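PDB 5Y0T: thermotoga maritima TmcAL from Thermotoga maritima, which belongs to the HIGH nucleotidyl transferase family of the HUP clan and carries adenosine-5'-rp-alpha-thio-triphosphate in a pocket of its nucleotide-binding fold. Local coordinates for residues A[70-75]-A[389-394]; A[87-92]-A[332-337]; A[337-342]-A[359-364]. One frame throughout, in Å; residues are numbered along the deposited sequence.

Overall arrangement
Interactions 1 and 2 join elements around strand 66-70 of the mixed, Rossmann-like sheet to later parts of the chain, and interaction 3 pairs two strands of that later part. Interaction 1 sets the turn after strand 66-70 against helix 381-399; interaction 2 lays the loop 332-337 along helix 79-92; interaction 3 pairs strand 337-343 with strand 361-362. Interactions 1 and 2 have centres 13 Å apart and touch where Tyr336 OH lies 2.5 Å from Asp391 OD2, a probable hydrogen bond. Interactions 2 and 3, centred 12 Å apart, share Ile337. Interactions 1 and 3 stay separate, their nearest atoms about 5 Å apart. The adenosine-5'-rp-alpha-thio-triphosphate pocket is formed by 18 residues between positions 7 and 210.

Interaction 1 (A[70-75]-A[389-394]); sequences LPVVFA and DLDVKA
The first turn of helix 72-75 meets helix 381-399 with Val72 opposite Asp391, their CA atoms 5.6 Å apart. Pro71 occupies the N-cap position, and its carbonyl O accepts from both Phe74 N and Ala75 N. Asp391, its CG beside the backbone N (chi1 -70°), brings its carboxylate to this helix start. Its OD1 takes the amide of Val72 on the syn lone pair, with Val72 N to Asp391 OD1 at 2.8 Å and an N-H...O angle of 164°. Water 1 donates to the same OD1 and accepts from Val73 N, so one oxygen serves two successive amides, one of them through water. OD2 turns to the hydroxyl of Tyr336. Around this polar centre the packing is apolar: the Val72 and Leu390 side chains cross at about a right angle, Val72 CG1 3.8 Å from Leu390 CG, while Val72 CG2 reaches Ala394 CB at 3.7 Å. Leu390 CD2 also lies 4.0 Å from Val73 CB. The negative carboxylate at the first-turn amides would interact favourably with the helix dipole, which may help keep this buried Asp391 ionised. A carboxylate from helix 381-399 thus receives the first-turn amides of helix 72-75, directly and through water, beside the parallel strands of a HUP-type nucleotide-binding fold.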
loop_
_atom_site.group_PDB
_atom_site.type_symbol
_atom_site.label_atom_id
_atom_site.label_comp_id
_atom_site.label_asym_id
_atom_site.label_seq_id
_atom_site.Cartn_x
_atom_site.Cartn_y
_atom_site.Cartn_z
ATOM N N LEU A 70 -3.898 -5.362 -23.837
ATOM C CA LEU A 70 -2.480 -4.997 -23.814
ATOM C C LEU A 70 -2.036 -5.141 -22.361
ATOM O O LEU A 70 -2.564 -4.449 -21.497
ATOM C CB LEU A 70 -2.282 -3.565 -24.323
ATOM C CG LEU A 70 -0.864 -2.959 -24.248
ATOM C CD1 LEU A 70 0.092 -3.776 -25.102
ATOM C CD2 LEU A 70 -0.868 -1.509 -24.691
ATOM N N PRO A 71 -1.103 -6.069 -22.071
ATOM C CA PRO A 71 -0.775 -6.281 -20.650
ATOM C C PRO A 71 -0.338 -5.009 -19.939
ATOM O O PRO A 71 0.294 -4.143 -20.556
ATOM C CB PRO A 71 0.372 -7.307 -20.707
ATOM C CG PRO A 71 -0.013 -8.152 -21.928
ATOM C CD PRO A 71 -0.473 -7.080 -22.937
ATOM N N VAL A 72 -0.683 -4.907 -18.660
ATOM C CA VAL A 72 -0.405 -3.715 -17.846
ATOM C C VAL A 72 1.042 -3.238 -17.947
ATOM O O VAL A 72 1.309 -2.039 -17.976
ATOM C CB VAL A 72 -0.729 -3.974 -16.353
ATOM C CG1 VAL A 72 -0.272 -2.797 -15.477
ATOM C CG2 VAL A 72 -2.225 -4.255 -16.175
ATOM N N VAL A 73 1.983 -4.175 -17.994
ATOM C CA VAL A 73 3.382 -3.790 -18.000
ATOM C C VAL A 73 3.730 -2.939 -19.239
ATOM O O VAL A 73 4.665 -2.143 -19.191
ATOM C CB VAL A 73 4.303 -5.048 -17.916
ATOM C CG1 VAL A 73 4.131 -5.959 -19.167
ATOM C CG2 VAL A 73 5.749 -4.635 -17.691
ATOM N N PHE A 74 3.034 -3.164 -20.361
ATOM C CA PHE A 74 3.134 -2.288 -21.547
ATOM C C PHE A 74 2.158 -1.120 -21.563
ATOM O O PHE A 74 2.517 -0.014 -21.967
ATOM C CB PHE A 74 2.975 -3.116 -22.821
ATOM C CG PHE A 74 3.898 -4.298 -22.856
ATOM C CD1 PHE A 74 5.264 -4.110 -22.996
ATOM C CD2 PHE A 74 3.408 -5.591 -22.674
ATOM C CE1 PHE A 74 6.135 -5.200 -22.992
ATOM C CE2 PHE A 74 4.268 -6.685 -22.677
ATOM C CZ PHE A 74 5.632 -6.486 -22.828
ATOM N N ALA A 75 0.914 -1.384 -21.162
ATOM C CA ALA A 75 -0.150 -0.378 -21.244
ATOM C C ALA A 75 0.166 0.896 -20.462
ATOM O O ALA A 75 -0.314 1.981 -20.803
ATOM C CB ALA A 75 -1.494 -0.990 -20.751
ATOM N N ASP A 389 -0.051 -11.998 -13.508
ATOM C CA ASP A 389 -0.305 -11.648 -12.112
ATOM C C ASP A 389 -0.483 -10.129 -11.958
ATOM O O ASP A 389 -1.349 -9.660 -11.207
ATOM C CB ASP A 389 0.835 -12.137 -11.217
ATOM C CG ASP A 389 0.705 -11.632 -9.780
ATOM O OD1 ASP A 389 -0.139 -12.172 -9.037
ATOM O OD2 ASP A 389 1.433 -10.683 -9.409
ATOM N N LEU A 390 0.309 -9.365 -12.699
ATOM C CA LEU A 390 0.161 -7.906 -12.701
ATOM C C LEU A 390 -1.173 -7.488 -13.308
ATOM O O LEU A 390 -1.864 -6.610 -12.763
ATOM C CB LEU A 390 1.336 -7.252 -13.445
ATOM C CG LEU A 390 1.256 -5.734 -13.620
ATOM C CD1 LEU A 390 1.079 -5.016 -12.257
ATOM C CD2 LEU A 390 2.465 -5.212 -14.353
ATOM N N ASP A 391 -1.570 -8.129 -14.412
ATOM C CA ASP A 391 -2.876 -7.827 -15.015
ATOM C C ASP A 391 -4.028 -8.041 -14.020
ATOM O O ASP A 391 -4.932 -7.205 -13.898
ATOM C CB ASP A 391 -3.111 -8.683 -16.272
ATOM C CG ASP A 391 -2.221 -8.274 -17.440
ATOM O OD1 ASP A 391 -1.552 -7.217 -17.353
ATOM O OD2 ASP A 391 -2.175 -9.028 -18.444
ATOM N N VAL A 392 -3.971 -9.151 -13.294
ATOM C CA VAL A 392 -4.997 -9.509 -12.296
ATOM C C VAL A 392 -4.975 -8.551 -11.101
ATOM O O VAL A 392 -6.024 -8.096 -10.628
ATOM C CB VAL A 392 -4.795 -10.954 -11.803
ATOM C CG1 VAL A 392 -5.696 -11.266 -10.592
ATOM C CG2 VAL A 392 -5.072 -11.925 -12.942
ATOM N N LYS A 393 -3.768 -8.237 -10.640
ATOM C CA LYS A 393 -3.585 -7.331 -9.511
ATOM C C LYS A 393 -4.146 -5.943 -9.835
ATOM O O LYS A 393 -4.807 -5.313 -8.999
ATOM C CB LYS A 393 -2.097 -7.249 -9.138
ATOM C CG LYS A 393 -1.743 -6.099 -8.196
ATOM C CD LYS A 393 -0.359 -6.286 -7.559
ATOM C CE LYS A 393 0.775 -6.219 -8.570
ATOM N NZ LYS A 393 2.111 -6.550 -7.959
ATOM N N ALA A 394 -3.895 -5.467 -11.052
ATOM C CA ALA A 394 -4.393 -4.157 -11.459
ATOM C C ALA A 394 -5.919 -4.128 -11.441
ATOM O O ALA A 394 -6.527 -3.154 -10.986
ATOM C CB ALA A 394 -3.870 -3.785 -12.844
HETATM O O HOH W 1 1.264 -7.113 -17.179
#

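Interaction 2 (A[87-92]-A[332-337]); sequences VCVLDA and KGPQYI. With EDO (1,2-ethanediol), chain G.
A loop leaving helix 323-332 and leading into strand 337-343 packs along helix 79-92, one of the helices covering the sheet of this Rossmann-like fold. Lys332 ends its helix; its carbonyl O receives a weak hydrogen bond from O2 of a 1,2-ethanediol, probably a remnant of the crystallisation liquor. Gly333 then leaves helical geometry with a positive phi of 81°, a turn at which a side chain would jam against the preceding carbonyl, and its CA approaches Cys88 SG. The Pro334 ring leans on the helix, with CD against Cys88 CB at 3.4 Å, tighter than usual for two carbons, while its CG meets Val89 CG2 at 3.8 Å in an oblique crossing. Gln335 folds back at chi2 (-59°) over its own loop: NE2 donates to Gly333 O at 3.0 Å, approaching from above the carbonyl plane, and also to the ethanediol O2. Gln387 NE2 gives Gly333 O a further bond, while Gln335 OE1 receives Asp380 N, so both ends of the buried amide are held. The first bond of the Tyr336 side chain points away from helix 79-92, and its ring meets Phe384 of helix 381-399 edge-to-face. Ile337 returns to the helix, its CG1 branch carrying CD1 to Ala92, 4.1 Å from Ala92 CB and 3.7 Å from Ala92 O.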
loop_
_atom_site.group_PDB
_atom_site.type_symbol
_atom_site.label_atom_id
_atom_site.label_comp_id
_atom_site.label_asym_id
_atom_site.label_seq_id
_atom_site.Cartn_x
_atom_site.Cartn_y
_atom_site.Cartn_z
ATOM N N VAL A 87 2.504 -3.918 -30.569
ATOM C CA VAL A 87 2.871 -4.552 -31.838
ATOM C C VAL A 87 3.206 -6.041 -31.602
ATOM O O VAL A 87 2.865 -6.903 -32.415
ATOM C CB VAL A 87 4.054 -3.796 -32.510
ATOM C CG1 VAL A 87 4.605 -4.546 -33.720
ATOM C CG2 VAL A 87 3.608 -2.389 -32.927
ATOM N N CYS A 88 3.840 -6.367 -30.478
ATOM C CA CYS A 88 4.119 -7.785 -30.208
ATOM C C CYS A 88 2.827 -8.613 -30.114
ATOM O O CYS A 88 2.762 -9.722 -30.644
ATOM C CB CYS A 88 4.925 -7.961 -28.914
ATOM S SG CYS A 88 6.675 -7.587 -29.041
ATOM N N VAL A 89 1.812 -8.071 -29.449
ATOM C CA VAL A 89 0.543 -8.778 -29.311
ATOM C C VAL A 89 -0.122 -8.939 -30.682
ATOM O O VAL A 89 -0.562 -10.030 -31.044
ATOM C CB VAL A 89 -0.452 -8.044 -28.381
ATOM C CG1 VAL A 89 -1.819 -8.716 -28.432
ATOM C CG2 VAL A 89 0.050 -8.005 -26.908
ATOM N N LEU A 90 -0.227 -7.846 -31.427
ATOM C CA LEU A 90 -0.822 -7.937 -32.763
ATOM C C LEU A 90 -0.064 -8.919 -33.656
ATOM O O LEU A 90 -0.664 -9.790 -34.288
ATOM C CB LEU A 90 -0.869 -6.555 -33.415
ATOM C CG LEU A 90 -1.866 -5.637 -32.709
ATOM C CD1 LEU A 90 -1.919 -4.252 -33.366
ATOM C CD2 LEU A 90 -3.263 -6.265 -32.677
ATOM N N ASP A 91 1.255 -8.775 -33.715
ATOM C CA ASP A 91 2.055 -9.688 -34.511
ATOM C C ASP A 91 1.899 -11.150 -34.045
ATOM O O ASP A 91 1.916 -12.069 -34.855
ATOM C CB ASP A 91 3.524 -9.281 -34.466
ATOM C CG ASP A 91 4.400 -10.204 -35.286
ATOM O OD1 ASP A 91 4.416 -10.045 -36.520
ATOM O OD2 ASP A 91 5.058 -11.078 -34.688
ATOM N N ALA A 92 1.736 -11.358 -32.742
ATOM C CA ALA A 92 1.685 -12.713 -32.194
ATOM C C ALA A 92 0.386 -13.442 -32.542
ATOM O O ALA A 92 0.323 -14.672 -32.467
ATOM C CB ALA A 92 1.870 -12.684 -30.695
ATOM N N LYS A 332 11.707 -9.705 -24.251
ATOM C CA LYS A 332 10.964 -10.878 -24.725
ATOM C C LYS A 332 9.508 -10.576 -25.106
ATOM O O LYS A 332 8.856 -11.369 -25.794
ATOM C CB LYS A 332 10.984 -11.971 -23.654
ATOM C CG LYS A 332 12.390 -12.390 -23.201
ATOM C CD LYS A 332 12.328 -13.697 -22.384
ATOM C CE LYS A 332 13.723 -14.219 -22.035
ATOM N NZ LYS A 332 13.637 -15.490 -21.246
ATOM N N GLY A 333 8.984 -9.442 -24.667
ATOM C CA GLY A 333 7.613 -9.095 -25.007
ATOM C C GLY A 333 6.567 -9.762 -24.131
ATOM O O GLY A 333 6.891 -10.436 -23.138
ATOM N N PRO A 334 5.294 -9.579 -24.489
ATOM C CA PRO A 334 4.152 -10.260 -23.859
ATOM C C PRO A 334 4.255 -11.760 -24.053
ATOM O O PRO A 334 4.724 -12.204 -25.107
ATOM C CB PRO A 334 2.937 -9.690 -24.613
ATOM C CG PRO A 334 3.503 -9.316 -25.968
ATOM C CD PRO A 334 4.878 -8.751 -25.632
ATOM N N GLN A 335 3.901 -12.530 -23.029
ATOM C CA GLN A 335 3.999 -13.975 -23.118
ATOM C C GLN A 335 2.650 -14.645 -23.406
ATOM O O GLN A 335 2.575 -15.866 -23.488
ATOM C CB GLN A 335 4.627 -14.530 -21.830
ATOM C CG GLN A 335 6.054 -13.995 -21.592
ATOM C CD GLN A 335 7.006 -14.339 -22.734
ATOM O OE1 GLN A 335 7.209 -15.507 -23.038
ATOM N NE2 GLN A 335 7.595 -13.314 -23.369
ATOM N N TYR A 336 1.580 -13.860 -23.560
ATOM C CA TYR A 336 0.261 -14.456 -23.821
ATOM C C TYR A 336 -0.616 -13.466 -24.575
ATOM O O TYR A 336 -0.371 -12.253 -24.564
ATOM C CB TYR A 336 -0.459 -14.866 -22.499
ATOM C CG TYR A 336 -0.452 -13.727 -21.499
ATOM C CD1 TYR A 336 -1.419 -12.726 -21.535
ATOM C CD2 TYR A 336 0.570 -13.616 -20.560
ATOM C CE1 TYR A 336 -1.375 -11.653 -20.649
ATOM C CE2 TYR A 336 0.617 -12.555 -19.679
ATOM C CZ TYR A 336 -0.351 -11.586 -19.710
ATOM O OH TYR A 336 -0.262 -10.526 -18.820
ATOM N N ILE A 337 -1.641 -13.996 -25.215
ATOM C CA ILE A 337 -2.673 -13.172 -25.804
ATOM C C ILE A 337 -3.933 -13.314 -24.958
ATOM O O ILE A 337 -4.531 -14.386 -24.920
ATOM C CB ILE A 337 -2.970 -13.587 -27.257
ATOM C CG1 ILE A 337 -1.727 -13.360 -28.130
ATOM C CG2 ILE A 337 -4.141 -12.767 -27.787
ATOM C CD1 ILE A 337 -1.735 -14.153 -29.450
HETATM C C1 EDO G . 7.500 -15.705 -26.220
HETATM O O1 EDO G . 7.909 -17.009 -26.675
HETATM C C2 EDO G . 8.528 -14.657 -26.653
HETATM O O2 EDO G . 9.550 -14.522 -25.637
#

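Interaction 3 (A[337-342]-A[359-364]); sequences IRILGF and LPIVTN
Ile337 opens a short parallel pairing in which strand 337-343 lies beside strand 361-362, its partner across helix 346-356 in a beta-alpha-beta unit. Its backbone bonds both ways: Ile337 N donates to Pro360 O at 2.9 Å, nearly along the C=O axis, and Ile337 O accepts from Val362 N at 2.8 Å. Its CG1 branch crosses the Leu359 side chain at about a right angle, 4.0 Å from Leu359 CB. Arg338 points to the face that carries Val362, opposite Ile337 and Ile361. Its CG lies anti to the backbone N (chi1 170°) and the chain bends at chi2, leaving NE to donate to water 2, which sits in the guanidinium plane. Arg338 NH2 forms a salt bridge with Asp413. At Ile339 the amide closes the pairing with a nearly straight bond, Ile339 N to Val362 O at 3.0 Å. The Ile339 side chain runs alongside Thr363, CG1 to Thr363 CG2 at 3.6 Å, and crosses obliquely over Ile361, whose CG2 is 3.7 Å from Ile339 CG1. Leu340 lays CD2 over the rim of one guanidinium face and forms, with Gly341, a classic beta bulge opposite Val67. Three direct backbone bonds thus join the strands, followed by a water bound by both carbonyls and by Arg338 NE, so that Ile339 O and Thr363 O each accept from water 2 where direct pairing stops.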
loop_
_atom_site.group_PDB
_atom_site.type_symbol
_atom_site.label_atom_id
_atom_site.label_comp_id
_atom_site.label_asym_id
_atom_site.label_seq_id
_atom_site.Cartn_x
_atom_site.Cartn_y
_atom_site.Cartn_z
ATOM N N ILE A 337 -1.641 -13.996 -25.215
ATOM C CA ILE A 337 -2.673 -13.172 -25.804
ATOM C C ILE A 337 -3.933 -13.314 -24.958
ATOM O O ILE A 337 -4.531 -14.386 -24.920
ATOM C CB ILE A 337 -2.970 -13.587 -27.257
ATOM C CG1 ILE A 337 -1.727 -13.360 -28.130
ATOM C CG2 ILE A 337 -4.141 -12.767 -27.787
ATOM C CD1 ILE A 337 -1.735 -14.153 -29.450
ATOM N N ARG A 338 -4.339 -12.235 -24.293
ATOM C CA ARG A 338 -5.537 -12.271 -23.445
ATOM C C ARG A 338 -6.753 -11.819 -24.257
ATOM O O ARG A 338 -6.761 -10.714 -24.767
ATOM C CB ARG A 338 -5.366 -11.372 -22.204
ATOM C CG ARG A 338 -6.672 -11.155 -21.391
ATOM C CD ARG A 338 -6.968 -12.327 -20.444
ATOM N NE ARG A 338 -8.225 -12.124 -19.707
ATOM C CZ ARG A 338 -8.317 -11.416 -18.585
ATOM N NH1 ARG A 338 -7.225 -10.868 -18.054
ATOM N NH2 ARG A 338 -9.491 -11.281 -17.976
ATOM N N ILE A 339 -7.777 -12.664 -24.359
ATOM C CA ILE A 339 -9.002 -12.303 -25.072
ATOM C C ILE A 339 -9.966 -11.644 -24.099
ATOM O O ILE A 339 -10.383 -12.284 -23.143
ATOM C CB ILE A 339 -9.724 -13.533 -25.678
ATOM C CG1 ILE A 339 -8.789 -14.393 -26.541
ATOM C CG2 ILE A 339 -11.001 -13.103 -26.425
ATOM C CD1 ILE A 339 -8.081 -13.662 -27.622
ATOM N N LEU A 340 -10.267 -10.359 -24.296
ATOM C CA LEU A 340 -11.281 -9.689 -23.482
ATOM C C LEU A 340 -12.689 -9.818 -24.049
ATOM O O LEU A 340 -13.665 -9.682 -23.312
ATOM C CB LEU A 340 -10.940 -8.208 -23.308
ATOM C CG LEU A 340 -9.690 -7.904 -22.480
ATOM C CD1 LEU A 340 -9.475 -6.412 -22.495
ATOM C CD2 LEU A 340 -9.798 -8.443 -21.015
ATOM N N GLY A 341 -12.802 -10.064 -25.355
ATOM C CA GLY A 341 -14.108 -10.217 -25.957
ATOM C C GLY A 341 -14.048 -10.479 -27.453
ATOM O O GLY A 341 -13.032 -10.202 -28.108
ATOM N N PHE A 342 -15.128 -11.052 -27.981
ATOM C CA PHE A 342 -15.255 -11.220 -29.423
ATOM C C PHE A 342 -16.716 -11.370 -29.820
ATOM O O PHE A 342 -17.574 -11.698 -28.991
ATOM C CB PHE A 342 -14.421 -12.417 -29.934
ATOM C CG PHE A 342 -14.704 -13.738 -29.230
ATOM C CD1 PHE A 342 -14.080 -14.041 -28.025
ATOM C CD2 PHE A 342 -15.536 -14.690 -29.802
ATOM C CE1 PHE A 342 -14.308 -15.258 -27.396
ATOM C CE2 PHE A 342 -15.782 -15.918 -29.176
ATOM C CZ PHE A 342 -15.163 -16.204 -27.964
ATOM N N LEU A 359 1.806 -16.935 -29.518
ATOM C CA LEU A 359 1.718 -16.893 -28.056
ATOM C C LEU A 359 0.482 -17.667 -27.626
ATOM O O LEU A 359 -0.486 -17.722 -28.381
ATOM C CB LEU A 359 1.628 -15.449 -27.534
ATOM C CG LEU A 359 2.832 -14.514 -27.701
ATOM C CD1 LEU A 359 2.473 -13.099 -27.252
ATOM C CD2 LEU A 359 4.004 -15.060 -26.892
ATOM N N PRO A 360 0.499 -18.248 -26.411
ATOM C CA PRO A 360 -0.670 -18.954 -25.868
ATOM C C PRO A 360 -1.866 -18.017 -25.764
ATOM O O PRO A 360 -1.698 -16.863 -25.377
ATOM C CB PRO A 360 -0.206 -19.399 -24.470
ATOM C CG PRO A 360 1.275 -19.396 -24.544
ATOM C CD PRO A 360 1.629 -18.264 -25.468
ATOM N N ILE A 361 -3.048 -18.502 -26.116
ATOM C CA ILE A 361 -4.253 -17.685 -26.053
ATOM C C ILE A 361 -5.007 -17.998 -24.764
ATOM O O ILE A 361 -5.300 -19.158 -24.478
ATOM C CB ILE A 361 -5.150 -17.942 -27.283
ATOM C CG1 ILE A 361 -4.461 -17.408 -28.539
ATOM C CG2 ILE A 361 -6.519 -17.297 -27.110
ATOM C CD1 ILE A 361 -4.953 -18.049 -29.821
ATOM N N VAL A 362 -5.294 -16.964 -23.984
ATOM C CA VAL A 362 -6.041 -17.115 -22.739
ATOM C C VAL A 362 -7.449 -16.561 -22.937
ATOM O O VAL A 362 -7.610 -15.370 -23.172
ATOM C CB VAL A 362 -5.345 -16.377 -21.560
ATOM C CG1 VAL A 362 -6.176 -16.490 -20.272
ATOM C CG2 VAL A 362 -3.927 -16.914 -21.349
ATOM N N THR A 363 -8.453 -17.430 -22.890
ATOM C CA THR A 363 -9.859 -17.008 -22.901
ATOM C C THR A 363 -10.395 -17.169 -21.484
ATOM O O THR A 363 -10.890 -16.228 -20.862
ATOM C CB THR A 363 -10.745 -17.811 -23.912
ATOM O OG1 THR A 363 -10.436 -19.206 -23.841
ATOM C CG2 THR A 363 -10.506 -17.336 -25.332
ATOM N N ASN A 364 -10.299 -18.388 -20.990
ATOM C CA ASN A 364 -10.791 -18.730 -19.671
ATOM C C ASN A 364 -9.673 -18.542 -18.651
ATOM O O ASN A 364 -8.761 -19.371 -18.553
ATOM C CB ASN A 364 -11.284 -20.182 -19.699
ATOM C CG ASN A 364 -12.101 -20.564 -18.482
ATOM O OD1 ASN A 364 -11.980 -19.961 -17.416
ATOM N ND2 ASN A 364 -12.930 -21.608 -18.634
HETATM O O HOH W 2 -10.242 -13.650 -20.849
#